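Local coordinates for protein tartrate dehydrogenase/decarboxylase (Pseudomonas putida, PDB 3FLK) that oxidises tartrate with NAD(+) as a homodimer needing magnesium or manganese, and also oxidatively decarboxylates D-malate to pyruvate and converts meso-tartrate to D-glycerate, at residues A[57-62]-A[94-99]; A[106-111]-A[247-252]; A[131-136]-A[172-177]. The protein carries 1 engineered substitution. All coordinates share one frame; numbering follows the deposited sequence.

Contact 1 (A[57-62]-A[94-99]). With NAI (1,4-dihydronicotinamide adenine dinucleotide), chain F; OXL (oxalate ion), chain G; SO4 (sulfate ion), chain L.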
loop_
_atom_site.group_PDB
_atom_site.type_symbol
_atom_site.label_atom_id
_atom_site.label_comp_id
_atom_site.label_asym_id
_atom_site.label_seq_id
_atom_site.Cartn_x
_atom_site.Cartn_y
_atom_site.Cartn_z
ATOM N N LYS A 57 25.079 -20.442 2.828
ATOM C CA LYS A 57 24.068 -19.993 3.785
ATOM C C LYS A 57 24.350 -18.558 4.219
ATOM O O LYS A 57 25.497 -18.112 4.198
ATOM C CB LYS A 57 23.998 -20.929 5.000
ATOM C CG LYS A 57 25.335 -21.213 5.670
ATOM C CD LYS A 57 25.227 -22.406 6.603
ATOM C CE LYS A 57 26.592 -22.983 6.921
ATOM N NZ LYS A 57 26.475 -24.267 7.665
HETATM N N MSE A 58 23.298 -17.843 4.608
HETATM C CA MSE A 58 23.399 -16.434 4.979
HETATM C C MSE A 58 24.183 -16.215 6.272
HETATM O O MSE A 58 24.855 -15.196 6.434
HETATM C CB MSE A 58 22.003 -15.817 5.106
HETATM C CG MSE A 58 21.212 -15.767 3.806
HETATM SE SE MSE A 58 22.016 -14.625 2.434
HETATM C CE MSE A 58 22.160 -12.977 3.455
HETATM N N MSE A 59 24.085 -17.179 7.184
HETATM C CA MSE A 59 24.684 -17.079 8.515
HETATM C C MSE A 59 25.209 -18.438 8.972
HETATM O O MSE A 59 24.728 -19.471 8.499
HETATM C CB MSE A 59 23.643 -16.590 9.523
HETATM C CG MSE A 59 22.885 -15.355 9.098
HETATM SE SE MSE A 59 21.818 -14.642 10.534
HETATM C CE MSE A 59 20.423 -16.004 10.628
ATOM N N PRO A 60 26.191 -18.447 9.902
ATOM C CA PRO A 60 26.620 -19.711 10.501
ATOM C C PRO A 60 25.495 -20.362 11.307
ATOM O O PRO A 60 24.588 -19.669 11.776
ATOM C CB PRO A 60 27.768 -19.291 11.428
ATOM C CG PRO A 60 27.538 -17.846 11.699
ATOM C CD PRO A 60 26.960 -17.306 10.431
ATOM N N ASP A 61 25.565 -21.681 11.463
ATOM C CA ASP A 61 24.532 -22.447 12.166
ATOM C C ASP A 61 24.314 -21.995 13.613
ATOM O O ASP A 61 23.206 -22.109 14.137
ATOM C CB ASP A 61 24.859 -23.947 12.130
ATOM C CG ASP A 61 24.678 -24.564 10.746
ATOM O OD1 ASP A 61 24.373 -23.834 9.778
ATOM O OD2 ASP A 61 24.843 -25.798 10.629
ATOM N N ASP A 62 25.366 -21.478 14.246
ATOM C CA ASP A 62 25.300 -21.073 15.652
ATOM C C ASP A 62 25.105 -19.562 15.856
ATOM O O ASP A 62 25.506 -19.012 16.885
ATOM C CB ASP A 62 26.539 -21.570 16.410
ATOM C CG ASP A 62 27.829 -20.903 15.947
ATOM O OD1 ASP A 62 27.888 -20.408 14.796
ATOM O OD2 ASP A 62 28.792 -20.877 16.743
ATOM N N LEU A 94 17.517 -11.678 8.335
ATOM C CA LEU A 94 16.740 -10.729 9.140
ATOM C C LEU A 94 15.443 -11.317 9.701
ATOM O O LEU A 94 15.102 -11.078 10.860
ATOM C CB LEU A 94 16.452 -9.442 8.352
ATOM C CG LEU A 94 15.567 -8.359 8.991
ATOM C CD1 LEU A 94 16.138 -7.814 10.304
ATOM C CD2 LEU A 94 15.341 -7.236 8.007
ATOM N N LEU A 95 14.732 -12.086 8.882
ATOM C CA LEU A 95 13.482 -12.705 9.323
ATOM C C LEU A 95 13.700 -13.757 10.414
ATOM O O LEU A 95 12.839 -13.942 11.275
ATOM C CB LEU A 95 12.687 -13.256 8.134
ATOM C CG LEU A 95 11.552 -12.380 7.574
ATOM C CD1 LEU A 95 11.839 -10.880 7.600
ATOM C CD2 LEU A 95 11.161 -12.809 6.173
ATOM N N LYS A 96 14.857 -14.419 10.390
ATOM C CA LYS A 96 15.257 -15.313 11.480
ATOM C C LYS A 96 15.516 -14.550 12.783
ATOM O O LYS A 96 15.117 -15.008 13.855
ATOM C CB LYS A 96 16.476 -16.157 11.092
ATOM C CG LYS A 96 16.148 -17.324 10.169
ATOM C CD LYS A 96 17.353 -18.237 9.960
ATOM C CE LYS A 96 16.976 -19.443 9.111
ATOM N NZ LYS A 96 18.153 -20.292 8.777
ATOM N N PHE A 97 16.180 -13.396 12.690
ATOM C CA PHE A 97 16.365 -12.509 13.843
ATOM C C PHE A 97 15.016 -12.120 14.446
ATOM O O PHE A 97 14.801 -12.260 15.648
ATOM C CB PHE A 97 17.106 -11.215 13.464
ATOM C CG PHE A 97 18.542 -11.406 13.041
ATOM C CD1 PHE A 97 19.297 -12.479 13.497
ATOM C CD2 PHE A 97 19.150 -10.469 12.212
ATOM C CE1 PHE A 97 20.628 -12.630 13.109
ATOM C CE2 PHE A 97 20.479 -10.609 11.821
ATOM C CZ PHE A 97 21.220 -11.689 12.272
ATOM N N ARG A 98 14.116 -11.624 13.599
ATOM C CA ARG A 98 12.816 -11.123 14.039
ATOM C C ARG A 98 11.966 -12.198 14.711
ATOM O O ARG A 98 11.331 -11.945 15.734
ATOM C CB ARG A 98 12.051 -10.507 12.865
ATOM C CG ARG A 98 12.612 -9.179 12.376
ATOM C CD ARG A 98 11.870 -8.698 11.143
ATOM N NE ARG A 98 12.259 -7.346 10.749
ATOM C CZ ARG A 98 11.938 -6.778 9.588
ATOM N NH1 ARG A 98 11.219 -7.443 8.691
ATOM N NH2 ARG A 98 12.340 -5.541 9.318
ATOM N N ARG A 99 11.976 -13.399 14.141
ATOM C CA ARG A 99 11.084 -14.468 14.599
ATOM C C ARG A 99 11.659 -15.292 15.744
ATOM O O ARG A 99 10.965 -15.557 16.728
ATOM C CB ARG A 99 10.635 -15.336 13.419
ATOM C CG ARG A 99 9.823 -14.522 12.426
ATOM C CD ARG A 99 9.293 -15.305 11.243
ATOM N NE ARG A 99 8.439 -14.428 10.443
ATOM C CZ ARG A 99 7.461 -14.827 9.636
ATOM N NH1 ARG A 99 7.183 -16.116 9.485
ATOM N NH2 ARG A 99 6.752 -13.921 8.978
HETATM P PA NAI F . 15.611 -0.076 -0.918
HETATM O O1A NAI F . 15.097 0.528 0.333
HETATM O O2A NAI F . 16.945 -0.678 -0.738
HETATM O O5B NAI F . 15.694 1.054 -2.048
HETATM C C5B NAI F . 14.552 1.682 -2.586
HETATM C C4B NAI F . 14.930 3.033 -3.185
HETATM O O4B NAI F . 15.199 3.958 -2.148
HETATM C C3B NAI F . 16.179 2.949 -4.051
HETATM O O3B NAI F . 15.988 3.759 -5.186
HETATM C C2B NAI F . 17.275 3.507 -3.165
HETATM O O2B NAI F . 18.273 4.175 -3.903
HETATM C C1B NAI F . 16.530 4.442 -2.226
HETATM N N9A NAI F . 17.152 4.464 -0.891
HETATM C C8A NAI F . 17.078 3.491 0.073
HETATM N N7A NAI F . 17.784 3.905 1.147
HETATM C C5A NAI F . 18.306 5.119 0.889
HETATM C C6A NAI F . 19.102 5.981 1.638
HETATM N N6A NAI F . 19.475 5.652 2.871
HETATM N N1A NAI F . 19.489 7.187 1.090
HETATM C C2A NAI F . 19.097 7.539 -0.184
HETATM N N3A NAI F . 18.302 6.676 -0.915
HETATM C C4A NAI F . 17.918 5.486 -0.392
HETATM O O3 NAI F . 14.501 -1.149 -1.406
HETATM P PN NAI F . 14.481 -2.018 -2.765
HETATM O O1N NAI F . 15.195 -1.320 -3.855
HETATM O O2N NAI F . 13.063 -2.381 -2.991
HETATM O O5D NAI F . 15.275 -3.350 -2.363
HETATM C C5D NAI F . 16.677 -3.462 -2.495
HETATM C C4D NAI F . 17.181 -4.669 -1.705
HETATM O O4D NAI F . 17.065 -4.422 -0.316
HETATM C C3D NAI F . 16.398 -5.947 -1.978
HETATM O O3D NAI F . 17.321 -7.008 -2.001
HETATM C C2D NAI F . 15.479 -6.088 -0.777
HETATM O O2D NAI F . 15.168 -7.432 -0.493
HETATM C C1D NAI F . 16.323 -5.453 0.318
HETATM N N1N NAI F . 15.576 -4.894 1.462
HETATM C C2N NAI F . 16.002 -5.239 2.714
HETATM C C3N NAI F . 15.367 -4.735 3.843
HETATM C C7N NAI F . 16.018 -4.911 5.185
HETATM O O7N NAI F . 17.298 -5.500 5.266
HETATM N N7N NAI F . 15.374 -4.510 6.280
HETATM C C4N NAI F . 14.287 -3.866 3.682
HETATM C C5N NAI F . 13.860 -3.512 2.403
HETATM C C6N NAI F . 14.518 -4.034 1.289
HETATM C C1 OXL G . 10.814 -4.979 4.319
HETATM C C2 OXL G . 10.760 -4.354 5.644
HETATM O O1 OXL G . 10.610 -4.265 3.307
HETATM O O2 OXL G . 10.940 -5.053 6.665
HETATM O O3 OXL G . 11.046 -6.205 4.227
HETATM O O4 OXL G . 10.525 -3.125 5.717
HETATM S S SO4 L . 28.761 -23.250 11.167
HETATM O O1 SO4 L . 27.941 -22.817 10.038
HETATM O O2 SO4 L . 28.948 -24.697 11.094
HETATM O O3 SO4 L . 30.061 -22.587 11.109
HETATM O O4 SO4 L . 28.101 -22.908 12.424
#
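Met59, a selenomethionine in this crystal, reaches from the loop 57-62 to helix 94-99 and makes a Met-aromatic contact with Phe97. Its SE sits 3.5 Å from Phe97 CE1 and 4.2 Å from the ring centroid, 49° off the ring normal, an oblique approach. A bend at the last torsion (chi3 -72°) carries the methyl toward Lys96. There the contact is purely aliphatic: Met59 CE lies 3.9 Å from Lys96 CD, the two chains running past each other in opposite directions. Trp63, at the start of the next helix, meets both Phe97 and Lys96.

In the isocitrate/isopropylmalate dehydrogenase fold this joins the loop between helices 49-55 and 63-67 to a helix that also reaches the active site. There Arg98 gives oxalate O2 two hydrogen bonds, from NH1 at 3.1 Å and NH2 at 3.0 Å, with the oxygen at the guanidinium edge. Leu94 CD2 lies over one face of the same group, offset toward its rim, and Glu281 and Asn269 hold NH2 and NE.

Away from the helix, the loop carries a charged pair. Lys57 NZ forms a salt bridge with Asp61 OD1 (3.0 Å), arriving from above the carboxylate plane, and also bonds O1 of a sulfate, probably from the crystallisation liquor; that O1 also takes a hydrogen bond from Asp61 N (3.0 Å).

Contact 2 (A[106-111]-A[247-252]). With MG (magnesium ion), chain E; OXL (oxalate ion), chain G; SO4 (sulfate ion), chain J.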
loop_
_atom_site.group_PDB
_atom_site.type_symbol
_atom_site.label_atom_id
_atom_site.label_comp_id
_atom_site.label_asym_id
_atom_site.label_seq_id
_atom_site.Cartn_x
_atom_site.Cartn_y
_atom_site.Cartn_z
ATOM N N ASN A 106 7.429 -3.996 15.750
ATOM C CA ASN A 106 8.271 -3.211 14.852
ATOM C C ASN A 106 7.799 -1.759 14.861
ATOM O O ASN A 106 6.782 -1.423 14.252
ATOM C CB ASN A 106 8.256 -3.796 13.434
ATOM C CG ASN A 106 9.434 -3.326 12.585
ATOM O OD1 ASN A 106 10.036 -2.287 12.848
ATOM N ND2 ASN A 106 9.768 -4.103 11.565
ATOM N N ILE A 107 8.540 -0.915 15.576
ATOM C CA ILE A 107 8.196 0.498 15.758
ATOM C C ILE A 107 8.911 1.361 14.726
ATOM O O ILE A 107 10.141 1.356 14.651
ATOM C CB ILE A 107 8.566 0.998 17.187
ATOM C CG1 ILE A 107 7.786 0.231 18.261
ATOM C CG2 ILE A 107 8.332 2.504 17.323
ATOM C CD1 ILE A 107 6.289 0.558 18.314
ATOM N N ARG A 108 8.133 2.113 13.951
ATOM C CA ARG A 108 8.672 2.930 12.865
ATOM C C ARG A 108 8.044 4.333 12.857
ATOM O O ARG A 108 6.956 4.525 12.305
ATOM C CB ARG A 108 8.471 2.215 11.516
ATOM C CG ARG A 108 9.260 0.914 11.393
ATOM C CD ARG A 108 8.909 0.108 10.145
ATOM N NE ARG A 108 9.882 -0.959 9.916
ATOM C CZ ARG A 108 10.072 -1.581 8.752
ATOM N NH1 ARG A 108 9.356 -1.256 7.684
ATOM N NH2 ARG A 108 10.992 -2.533 8.656
ATOM N N PRO A 109 8.723 5.316 13.487
ATOM C CA PRO A 109 8.203 6.689 13.516
ATOM C C PRO A 109 8.286 7.410 12.171
ATOM O O PRO A 109 9.226 7.199 11.400
ATOM C CB PRO A 109 9.091 7.387 14.554
ATOM C CG PRO A 109 10.356 6.607 14.560
ATOM C CD PRO A 109 9.994 5.187 14.225
ATOM N N VAL A 110 7.290 8.250 11.908
ATOM C CA VAL A 110 7.220 9.046 10.689
ATOM C C VAL A 110 7.106 10.513 11.095
ATOM O O VAL A 110 6.207 10.882 11.853
ATOM C CB VAL A 110 6.016 8.628 9.801
ATOM C CG1 VAL A 110 5.921 9.501 8.565
ATOM C CG2 VAL A 110 6.116 7.157 9.404
ATOM N N ARG A 111 8.016 11.345 10.595
ATOM C CA ARG A 111 8.076 12.747 11.001
ATOM C C ARG A 111 8.601 13.658 9.896
ATOM O O ARG A 111 9.598 13.346 9.243
ATOM C CB ARG A 111 8.957 12.889 12.245
ATOM C CG ARG A 111 8.897 14.249 12.944
ATOM C CD ARG A 111 9.566 14.172 14.308
ATOM N NE ARG A 111 9.066 13.029 15.073
ATOM C CZ ARG A 111 9.773 12.340 15.965
ATOM N NH1 ARG A 111 11.030 12.665 16.226
ATOM N NH2 ARG A 111 9.216 11.312 16.590
ATOM N N PHE A 247 0.968 -4.873 5.798
ATOM C CA PHE A 247 0.389 -3.530 5.767
ATOM C C PHE A 247 1.302 -2.510 6.453
ATOM O O PHE A 247 1.459 -1.389 5.962
ATOM C CB PHE A 247 -1.032 -3.507 6.356
ATOM C CG PHE A 247 -2.057 -4.258 5.531
ATOM C CD1 PHE A 247 -1.783 -4.649 4.214
ATOM C CD2 PHE A 247 -3.310 -4.544 6.062
ATOM C CE1 PHE A 247 -2.734 -5.336 3.455
ATOM C CE2 PHE A 247 -4.271 -5.230 5.310
ATOM C CZ PHE A 247 -3.981 -5.628 4.008
ATOM N N GLY A 248 1.916 -2.915 7.564
ATOM C CA GLY A 248 2.896 -2.090 8.271
ATOM C C GLY A 248 4.146 -1.816 7.449
ATOM O O GLY A 248 4.690 -0.712 7.484
ATOM N N ASP A 249 4.597 -2.827 6.710
ATOM C CA ASP A 249 5.711 -2.680 5.772
ATOM C C ASP A 249 5.418 -1.581 4.740
ATOM O O ASP A 249 6.224 -0.665 4.553
ATOM C CB ASP A 249 5.987 -4.023 5.081
ATOM C CG ASP A 249 7.319 -4.058 4.342
ATOM O OD1 ASP A 249 7.967 -3.005 4.165
ATOM O OD2 ASP A 249 7.720 -5.164 3.926
ATOM N N ILE A 250 4.256 -1.664 4.095
ATOM C CA ILE A 250 3.844 -0.684 3.084
ATOM C C ILE A 250 3.745 0.742 3.646
ATOM O O ILE A 250 4.304 1.686 3.074
ATOM C CB ILE A 250 2.509 -1.088 2.411
ATOM C CG1 ILE A 250 2.684 -2.383 1.607
ATOM C CG2 ILE A 250 1.989 0.038 1.508
ATOM C CD1 ILE A 250 1.386 -3.145 1.351
ATOM N N LEU A 251 3.045 0.885 4.770
ATOM C CA LEU A 251 2.783 2.196 5.362
ATOM C C LEU A 251 4.049 2.902 5.856
ATOM O O LEU A 251 4.101 4.130 5.882
ATOM C CB LEU A 251 1.745 2.084 6.487
ATOM C CG LEU A 251 0.318 1.664 6.098
ATOM C CD1 LEU A 251 -0.515 1.394 7.346
ATOM C CD2 LEU A 251 -0.369 2.689 5.199
ATOM N N SER A 252 5.064 2.121 6.221
ATOM C CA SER A 252 6.337 2.663 6.713
ATOM C C SER A 252 7.349 3.031 5.620
ATOM O O SER A 252 8.432 3.532 5.925
ATOM C CB SER A 252 6.968 1.720 7.743
ATOM O OG SER A 252 7.290 0.465 7.169
HETATM MG MG MG E . 9.854 -2.078 3.676
HETATM C C1 OXL G . 10.814 -4.979 4.319
HETATM C C2 OXL G . 10.760 -4.354 5.644
HETATM O O1 OXL G . 10.610 -4.265 3.307
HETATM O O2 OXL G . 10.940 -5.053 6.665
HETATM O O3 OXL G . 11.046 -6.205 4.227
HETATM O O4 OXL G . 10.525 -3.125 5.717
HETATM S S SO4 J . 11.912 9.699 18.688
HETATM O O1 SO4 J . 10.869 9.120 17.845
HETATM O O2 SO4 J . 11.572 9.491 20.093
HETATM O O3 SO4 J . 13.193 9.061 18.405
HETATM O O4 SO4 J . 12.002 11.133 18.422
HETATM O O HOH W 1 8.899 -0.565 4.589
HETATM O O HOH W 2 11.750 -1.201 3.552
#
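Arg108 NH1 donates to Ser252 OG at 2.7 Å, with the hydroxyl oxygen almost exactly in the guanidinium plane and an N-H...O angle of 155°. The same nitrogen and its neighbour NH2 both bond oxalate O4, each at 3.0 Å, so one edge of the guanidinium grips the ligand; a weak bond from NH2 to O2 adds to it. Asp249 OD1 binds the magnesium ion at 2.2 Å, next to O1 and O4 of oxalate and two waters, and Asp225 of the second subunit also binds it. One of the metal-bound waters gives a hydrogen bond to Asp249 O at 2.7 Å. O4 is thus held by the metal and by Arg108 together.

This is the metal site of the isocitrate/isopropylmalate dehydrogenase family, with oxalate probably where substrate binds, built here where strand 105-111 of the central sheet faces helix 245-258. Arg98 and Arg134 complete the cationic lining round the oxalate, joined by Lys192 of the second subunit.

Farther out, Arg108 NE reaches Asn106 OD1 at 3.2 Å, the donor lying above the amide plane. Ser252 OG lies between its own backbone N and carbonyl carbon (chi1 63°), which turns it back over the preceding helix turn, within 2.9 Å of Gly248 O. Asp249 OD2 is bonded by Tyr141 and forms a salt bridge with Lys192 of the second subunit. With a leucine in place of Arg108, lacking the guanidinium, oxalate O4 would probably be held by the metal without that grip, and the Ser252 hydroxyl left without its charged donor.

Contact 3 (A[131-136]-A[172-177]). With OXL (oxalate ion), chain G.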
loop_
_atom_site.group_PDB
_atom_site.type_symbol
_atom_site.label_atom_id
_atom_site.label_comp_id
_atom_site.label_asym_id
_atom_site.label_seq_id
_atom_site.Cartn_x
_atom_site.Cartn_y
_atom_site.Cartn_z
ATOM N N VAL A 131 3.388 7.278 14.452
ATOM C CA VAL A 131 4.181 6.070 14.626
ATOM C C VAL A 131 3.436 4.844 14.091
ATOM O O VAL A 131 2.264 4.617 14.409
ATOM C CB VAL A 131 4.644 5.890 16.108
ATOM C CG1 VAL A 131 3.458 5.851 17.070
ATOM C CG2 VAL A 131 5.521 4.650 16.273
ATOM N N VAL A 132 4.124 4.078 13.249
ATOM C CA VAL A 132 3.602 2.809 12.762
ATOM C C VAL A 132 4.049 1.697 13.704
ATOM O O VAL A 132 5.239 1.544 13.981
ATOM C CB VAL A 132 4.059 2.519 11.310
ATOM C CG1 VAL A 132 3.612 1.126 10.854
ATOM C CG2 VAL A 132 3.535 3.594 10.364
ATOM N N VAL A 133 3.073 0.951 14.216
ATOM C CA VAL A 133 3.315 -0.212 15.056
ATOM C C VAL A 133 2.983 -1.432 14.199
ATOM O O VAL A 133 1.815 -1.707 13.910
ATOM C CB VAL A 133 2.454 -0.177 16.351
ATOM C CG1 VAL A 133 2.702 -1.410 17.211
ATOM C CG2 VAL A 133 2.742 1.095 17.156
ATOM N N ARG A 134 4.025 -2.141 13.777
ATOM C CA ARG A 134 3.887 -3.225 12.809
ATOM C C ARG A 134 4.110 -4.588 13.460
ATOM O O ARG A 134 5.122 -4.806 14.131
ATOM C CB ARG A 134 4.874 -3.004 11.652
ATOM C CG ARG A 134 5.020 -4.165 10.675
ATOM C CD ARG A 134 6.298 -4.017 9.866
ATOM N NE ARG A 134 6.489 -5.113 8.918
ATOM C CZ ARG A 134 7.613 -5.338 8.245
ATOM N NH1 ARG A 134 8.665 -4.546 8.412
ATOM N NH2 ARG A 134 7.687 -6.360 7.401
ATOM N N GLU A 135 3.159 -5.500 13.258
ATOM C CA GLU A 135 3.308 -6.882 13.710
ATOM C C GLU A 135 4.465 -7.522 12.945
ATOM O O GLU A 135 4.538 -7.421 11.721
ATOM C CB GLU A 135 2.010 -7.672 13.506
ATOM C CG GLU A 135 1.887 -8.915 14.399
ATOM C CD GLU A 135 2.909 -9.996 14.062
ATOM O OE1 GLU A 135 3.064 -10.322 12.863
ATOM O OE2 GLU A 135 3.568 -10.510 14.994
ATOM N N ASN A 136 5.354 -8.190 13.674
ATOM C CA ASN A 136 6.668 -8.538 13.142
ATOM C C ASN A 136 7.013 -10.038 13.109
ATOM O O ASN A 136 8.141 -10.401 12.758
ATOM C CB ASN A 136 7.728 -7.772 13.946
ATOM C CG ASN A 136 8.938 -7.380 13.122
ATOM O OD1 ASN A 136 8.834 -7.087 11.929
ATOM N ND2 ASN A 136 10.096 -7.345 13.770
ATOM N N LEU A 172 -1.633 -5.473 19.298
ATOM C CA LEU A 172 -2.719 -4.527 19.563
ATOM C C LEU A 172 -2.565 -3.899 20.943
ATOM O O LEU A 172 -2.753 -2.691 21.104
ATOM C CB LEU A 172 -4.089 -5.206 19.435
ATOM C CG LEU A 172 -4.555 -5.611 18.031
ATOM C CD1 LEU A 172 -5.792 -6.490 18.122
ATOM C CD2 LEU A 172 -4.807 -4.401 17.130
ATOM N N LYS A 173 -2.208 -4.720 21.929
ATOM C CA LYS A 173 -1.960 -4.235 23.285
ATOM C C LYS A 173 -0.835 -3.202 23.306
ATOM O O LYS A 173 -0.984 -2.136 23.903
ATOM C CB LYS A 173 -1.649 -5.387 24.242
ATOM C CG LYS A 173 -1.503 -4.946 25.696
ATOM C CD LYS A 173 -1.454 -6.129 26.644
ATOM C CE LYS A 173 -1.398 -5.667 28.096
ATOM N NZ LYS A 173 -0.108 -5.002 28.423
ATOM N N TYR A 174 0.276 -3.513 22.643
ATOM C CA TYR A 174 1.399 -2.582 22.576
ATOM C C TYR A 174 0.967 -1.232 22.001
ATOM O O TYR A 174 1.278 -0.183 22.573
ATOM C CB TYR A 174 2.572 -3.165 21.777
ATOM C CG TYR A 174 3.875 -2.438 22.041
ATOM C CD1 TYR A 174 4.757 -2.886 23.026
ATOM C CD2 TYR A 174 4.211 -1.286 21.328
ATOM C CE1 TYR A 174 5.955 -2.212 23.281
ATOM C CE2 TYR A 174 5.402 -0.605 21.578
ATOM C CZ TYR A 174 6.267 -1.074 22.553
ATOM O OH TYR A 174 7.448 -0.406 22.800
ATOM N N ALA A 175 0.230 -1.271 20.892
ATOM C CA ALA A 175 -0.219 -0.061 20.201
ATOM C C ALA A 175 -1.164 0.793 21.044
ATOM O O ALA A 175 -1.048 2.019 21.058
ATOM C CB ALA A 175 -0.866 -0.415 18.873
ATOM N N PHE A 176 -2.096 0.142 21.738
ATOM C CA PHE A 176 -3.023 0.847 22.624
ATOM C C PHE A 176 -2.332 1.392 23.874
ATOM O O PHE A 176 -2.638 2.503 24.309
ATOM C CB PHE A 176 -4.230 -0.033 22.985
ATOM C CG PHE A 176 -5.334 0.015 21.966
ATOM C CD1 PHE A 176 -6.358 0.949 22.076
ATOM C CD2 PHE A 176 -5.341 -0.859 20.886
ATOM C CE1 PHE A 176 -7.379 1.011 21.128
ATOM C CE2 PHE A 176 -6.356 -0.807 19.930
ATOM C CZ PHE A 176 -7.379 0.129 20.054
ATOM N N ASP A 177 -1.400 0.620 24.434
ATOM C CA ASP A 177 -0.565 1.089 25.546
ATOM C C ASP A 177 0.237 2.333 25.151
ATOM O O ASP A 177 0.344 3.281 25.931
ATOM C CB ASP A 177 0.389 -0.011 26.025
ATOM C CG ASP A 177 -0.295 -1.049 26.907
ATOM O OD1 ASP A 177 -1.417 -0.798 27.393
ATOM O OD2 ASP A 177 0.299 -2.126 27.121
HETATM C C1 OXL G . 10.814 -4.979 4.319
HETATM C C2 OXL G . 10.760 -4.354 5.644
HETATM O O1 OXL G . 10.610 -4.265 3.307
HETATM O O2 OXL G . 10.940 -5.053 6.665
HETATM O O3 OXL G . 11.046 -6.205 4.227
HETATM O O4 OXL G . 10.525 -3.125 5.717
#
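The Tyr174 ring meets Val133 obliquely, its CD2 lying 4.4 Å from CG1 of the valine, while the ring also touches Val105 and Ile107 of the neighbouring strand. The other flat group of note, the Arg134 guanidinium, leaves the strand on the opposite side from Val133. It takes oxalate O2 at its edge, in plane, and Asn136 OD1 stands over one of its faces, 4.2 Å above the plane and offset toward the rim. The setting is a helix laid against the central sheet of the isocitrate/isopropylmalate dehydrogenase fold: strand 129-135 lies between strands 105-111 and 240-243, and helix 165-181 covers one face of it.

Between strand and helix the contact is small and wholly apolar. Val133 points at the helix, with CG1 anti to the backbone N (chi1 179°), and that branch meets both of its partners, the Tyr174 ring and the methyl of Ala175. The two backbones come closest at Val133 and Ala175, whose CA atoms are 6.2 Å apart. Ile171 and Leu178 of the same helix also touch Val133, so the valine is received by side chains from successive turns.

The next residue along the strand works on the other face. Arg134 runs extended from CG to NE and gives oxalate O2 a nearly straight hydrogen bond from NH1, 2.9 Å long with an N-H...O angle of 170°. Its NE is held by Asn245 O, which helps fix the turn of the guanidinium. On the outer side of the helix Lys173 and Asp177, one turn apart, form a salt bridge in which Lys173 NZ meets the syn lone pair of Asp177 OD2 at 3.2 Å. At the join itself Ala175 CB rests 4.1 Å from Val133 CG1.

How the contacts relate
Going from the N terminus, contact 1 closes first: a loop of 31 residues, including strand 72-77 and helix 86-91, brings 57-62 to helix 94-100. The chain then passes straight into strand 105-111, which opens contact 2. That contact closes only at helix 245-258, and contact 3, between 129-135 and helix 165-181, is nested inside its loop. Contacts 2 and 3 share the central sheet, because their strands are neighbours joined by backbone bonds such as Arg108 N to Val132 O. Contact 1 lies well apart, its centre about 23 Å from that of contact 2, yet one arginine from each contact, Arg98, Arg108 and Arg134, converges on the same oxalate.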